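RNA polymerase II-associated protein 3 (Homo sapiens, PDB 6FM8) serves as a flexible scaffold that couples the chaperone HSP90 to the human R2TP co-chaperone complex. Local coordinates at residues 19-24 with 39-43. Numbering follows the deposited sequence.
Sequences IVKILH and ILQRL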
ATOM      1  N   ILE A  19       5.893   4.203   1.010  1.00 17.05           N
ATOM      2  CA  ILE A  19       5.262   3.909  -0.283  1.00 17.17           C
ATOM      3  C   ILE A  19       3.757   4.284  -0.257  1.00 19.18           C
ATOM      4  O   ILE A  19       3.263   4.759  -1.266  1.00 18.27           O
ATOM      5  CB  ILE A  19       5.494   2.472  -0.815  1.00 19.83           C
ATOM      6  CG1 ILE A  19       5.175   2.401  -2.333  1.00 20.65           C
ATOM      7  CG2 ILE A  19       4.688   1.422  -0.045  1.00 19.22           C
ATOM      8  CD1 ILE A  19       5.997   3.331  -3.203  1.00 25.99           C
ATOM      9  N   VAL A  20       3.069   4.153   0.895  1.00 18.09           N
ATOM     10  CA  VAL A  20       1.651   4.546   0.972  1.00 18.03           C
ATOM     11  C   VAL A  20       1.548   6.063   0.731  1.00 21.00           C
ATOM     12  O   VAL A  20       0.730   6.501  -0.080  1.00 20.55           O
ATOM     13  CB  VAL A  20       0.997   4.086   2.305  1.00 21.74           C
ATOM     14  CG1 VAL A  20      -0.331   4.811   2.563  1.00 21.40           C
ATOM     15  CG2 VAL A  20       0.791   2.580   2.302  1.00 21.98           C
ATOM     16  N   LYS A  21       2.431   6.847   1.370  1.00 20.91           N
ATOM     17  CA  LYS A  21       2.509   8.301   1.216  1.00 20.52           C
ATOM     18  C   LYS A  21       2.768   8.681  -0.244  1.00 22.08           C
ATOM     19  O   LYS A  21       2.033   9.507  -0.770  1.00 21.49           O
ATOM     20  CB  LYS A  21       3.600   8.896   2.146  1.00 24.35           C
ATOM     21  CG  LYS A  21       3.729  10.410   2.069  1.00 35.36           C
ATOM     22  N   ILE A  22       3.782   8.067  -0.895  1.00 19.75           N
ATOM     23  CA  ILE A  22       4.141   8.312  -2.300  1.00 19.48           C
ATOM     24  C   ILE A  22       2.938   8.014  -3.223  1.00 21.26           C
ATOM     25  O   ILE A  22       2.583   8.835  -4.067  1.00 19.75           O
ATOM     26  CB  ILE A  22       5.374   7.452  -2.671  1.00 22.52           C
ATOM     27  CG1 ILE A  22       6.659   8.097  -2.112  1.00 22.15           C
ATOM     28  CG2 ILE A  22       5.471   7.274  -4.189  1.00 24.00           C
ATOM     29  CD1 ILE A  22       7.833   7.107  -1.921  1.00 26.97           C
ATOM     30  N   LEU A  23       2.307   6.853  -3.021  1.00 19.62           N
ATOM     31  CA  LEU A  23       1.169   6.421  -3.825  1.00 18.40           C
ATOM     32  C   LEU A  23      -0.055   7.325  -3.599  1.00 22.62           C
ATOM     33  O   LEU A  23      -0.763   7.635  -4.546  1.00 20.64           O
ATOM     34  CB  LEU A  23       0.817   4.968  -3.476  1.00 17.68           C
ATOM     35  CG  LEU A  23       1.717   3.894  -4.132  1.00 21.81           C
ATOM     36  CD1 LEU A  23       1.512   2.576  -3.477  1.00 22.97           C
ATOM     37  CD2 LEU A  23       1.451   3.767  -5.610  1.00 23.87           C
ATOM     38  N   HIS A  24      -0.296   7.731  -2.354  1.00 21.04           N
ATOM     39  CA  HIS A  24      -1.440   8.591  -2.054  1.00 22.85           C
ATOM     40  C   HIS A  24      -1.223   9.987  -2.662  1.00 24.70           C
ATOM     41  O   HIS A  24      -2.149  10.540  -3.248  1.00 24.06           O
ATOM     42  CB  HIS A  24      -1.713   8.647  -0.544  1.00 25.09           C
ATOM     43  CG  HIS A  24      -2.862   9.538  -0.201  1.00 30.08           C
ATOM     44  ND1 HIS A  24      -4.157   9.216  -0.564  1.00 32.90           N
ATOM     45  CD2 HIS A  24      -2.865  10.739   0.415  1.00 32.97           C
ATOM     46  CE1 HIS A  24      -4.906  10.225  -0.148  1.00 32.48           C
ATOM     47  NE2 HIS A  24      -4.179  11.152   0.463  1.00 32.98           N
ATOM     48  N   ILE A  39      -4.109  -0.201  -5.969  1.00 17.49           N
ATOM     49  CA  ILE A  39      -2.846  -0.521  -5.286  1.00 17.00           C
ATOM     50  C   ILE A  39      -2.969  -0.135  -3.793  1.00 18.91           C
ATOM     51  O   ILE A  39      -2.623  -0.935  -2.912  1.00 17.70           O
ATOM     52  CB  ILE A  39      -1.625   0.149  -5.971  1.00 19.34           C
ATOM     53  CG1 ILE A  39      -1.444  -0.355  -7.439  1.00 20.17           C
ATOM     54  CG2 ILE A  39      -0.349  -0.129  -5.159  1.00 19.81           C
ATOM     55  CD1 ILE A  39      -0.473   0.550  -8.293  1.00 21.64           C
ATOM     56  N   LEU A  40      -3.490   1.077  -3.528  1.00 16.20           N
ATOM     57  CA  LEU A  40      -3.710   1.577  -2.166  1.00 15.77           C
ATOM     58  C   LEU A  40      -4.680   0.681  -1.395  1.00 21.01           C
ATOM     59  O   LEU A  40      -4.442   0.419  -0.217  1.00 20.29           O
ATOM     60  CB  LEU A  40      -4.233   3.025  -2.213  1.00 16.05           C
ATOM     61  CG  LEU A  40      -3.181   4.079  -2.597  1.00 19.45           C
ATOM     62  CD1 LEU A  40      -3.854   5.394  -3.041  1.00 19.61           C
ATOM     63  CD2 LEU A  40      -2.177   4.326  -1.408  1.00 19.61           C
ATOM     64  N   GLN A  41      -5.751   0.178  -2.070  1.00 18.86           N
ATOM     65  CA  GLN A  41      -6.726  -0.709  -1.437  1.00 20.28           C
ATOM     66  C   GLN A  41      -6.056  -2.022  -1.015  1.00 23.24           C
ATOM     67  O   GLN A  41      -6.283  -2.474   0.099  1.00 23.26           O
ATOM     68  CB  GLN A  41      -7.918  -0.978  -2.379  1.00 22.69           C
ATOM     69  CG  GLN A  41      -9.263  -0.526  -1.826  1.00 52.77           C
ATOM     70  CD  GLN A  41      -9.788  -1.434  -0.736  1.00 83.04           C
ATOM     71  OE1 GLN A  41     -10.025  -2.631  -0.944  1.00 81.67           O
ATOM     72  NE2 GLN A  41      -9.995  -0.879   0.449  1.00 78.42           N
ATOM     73  N   ARG A  42      -5.186  -2.597  -1.866  1.00 20.61           N
ATOM     74  CA  ARG A  42      -4.467  -3.836  -1.525  1.00 20.32           C
ATOM     75  C   ARG A  42      -3.504  -3.594  -0.336  1.00 23.47           C
ATOM     76  O   ARG A  42      -3.389  -4.437   0.557  1.00 21.43           O
ATOM     77  CB  ARG A  42      -3.673  -4.371  -2.729  1.00 22.40           C
ATOM     78  CG  ARG A  42      -4.488  -5.113  -3.777  1.00 32.69           C
ATOM     79  CD  ARG A  42      -3.570  -5.894  -4.707  1.00 34.86           C
ATOM     80  N   LEU A  43      -2.832  -2.432  -0.315  1.00 20.22           N
ATOM     81  CA  LEU A  43      -1.916  -2.112   0.787  1.00 20.97           C
ATOM     82  C   LEU A  43      -2.687  -1.966   2.126  1.00 24.48           C
ATOM     83  O   LEU A  43      -2.210  -2.429   3.175  1.00 23.51           O
ATOM     84  CB  LEU A  43      -1.110  -0.838   0.480  1.00 20.43           C
ATOM     85  CG  LEU A  43      -0.033  -1.014  -0.589  1.00 24.02           C
ATOM     86  CD1 LEU A  43       0.506   0.325  -1.015  1.00 23.45           C
ATOM     87  CD2 LEU A  43       1.102  -1.899  -0.086  1.00 24.31           C
TER
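Start with L40, whose CA-to-CB bond sets off sideways but whose methyl end swings in against helix 13-29. L40 CD2 settles over the backbone between V20 and H24, 3.9 Å from V20 O and 4.0 Å from H24 N, two atoms already joined by the helical bond H24 N to V20 O. L23 closes one side of that seat, with L23 CB 3.7 Å from L40 CD2, while V20 CG1 and H24 CB lie looser, each 4.4 Å from the same methyl. L23 returns the gesture: its CD1 rests over the groove between I39 and L43, one turn apart on helix 34-48, reaching I39 CG2 at 3.7 Å and L43 CD1 at 3.5 Å. L43 in turn fits its CD1 among three side chains, with V20 CG2 at 4.0 Å and I19 CG2 at 4.4 Å besides L23. The two segments run nearly antiparallel, at 154°, with axes 10.6 Å apart, in the arms of a short-linked helical hairpin held off by branched side chains; V20 and L40 bring their CA atoms closest, at 6.9 Å. Farther along, L40 also touches Y27 and L43 touches F16, extending the seam both ways on helix 13-29. Since aliphatic carbons make the closest side-chain contacts and no polar pair bonds across, these segments depend on shape fit and the hydrophobic effect to stay together.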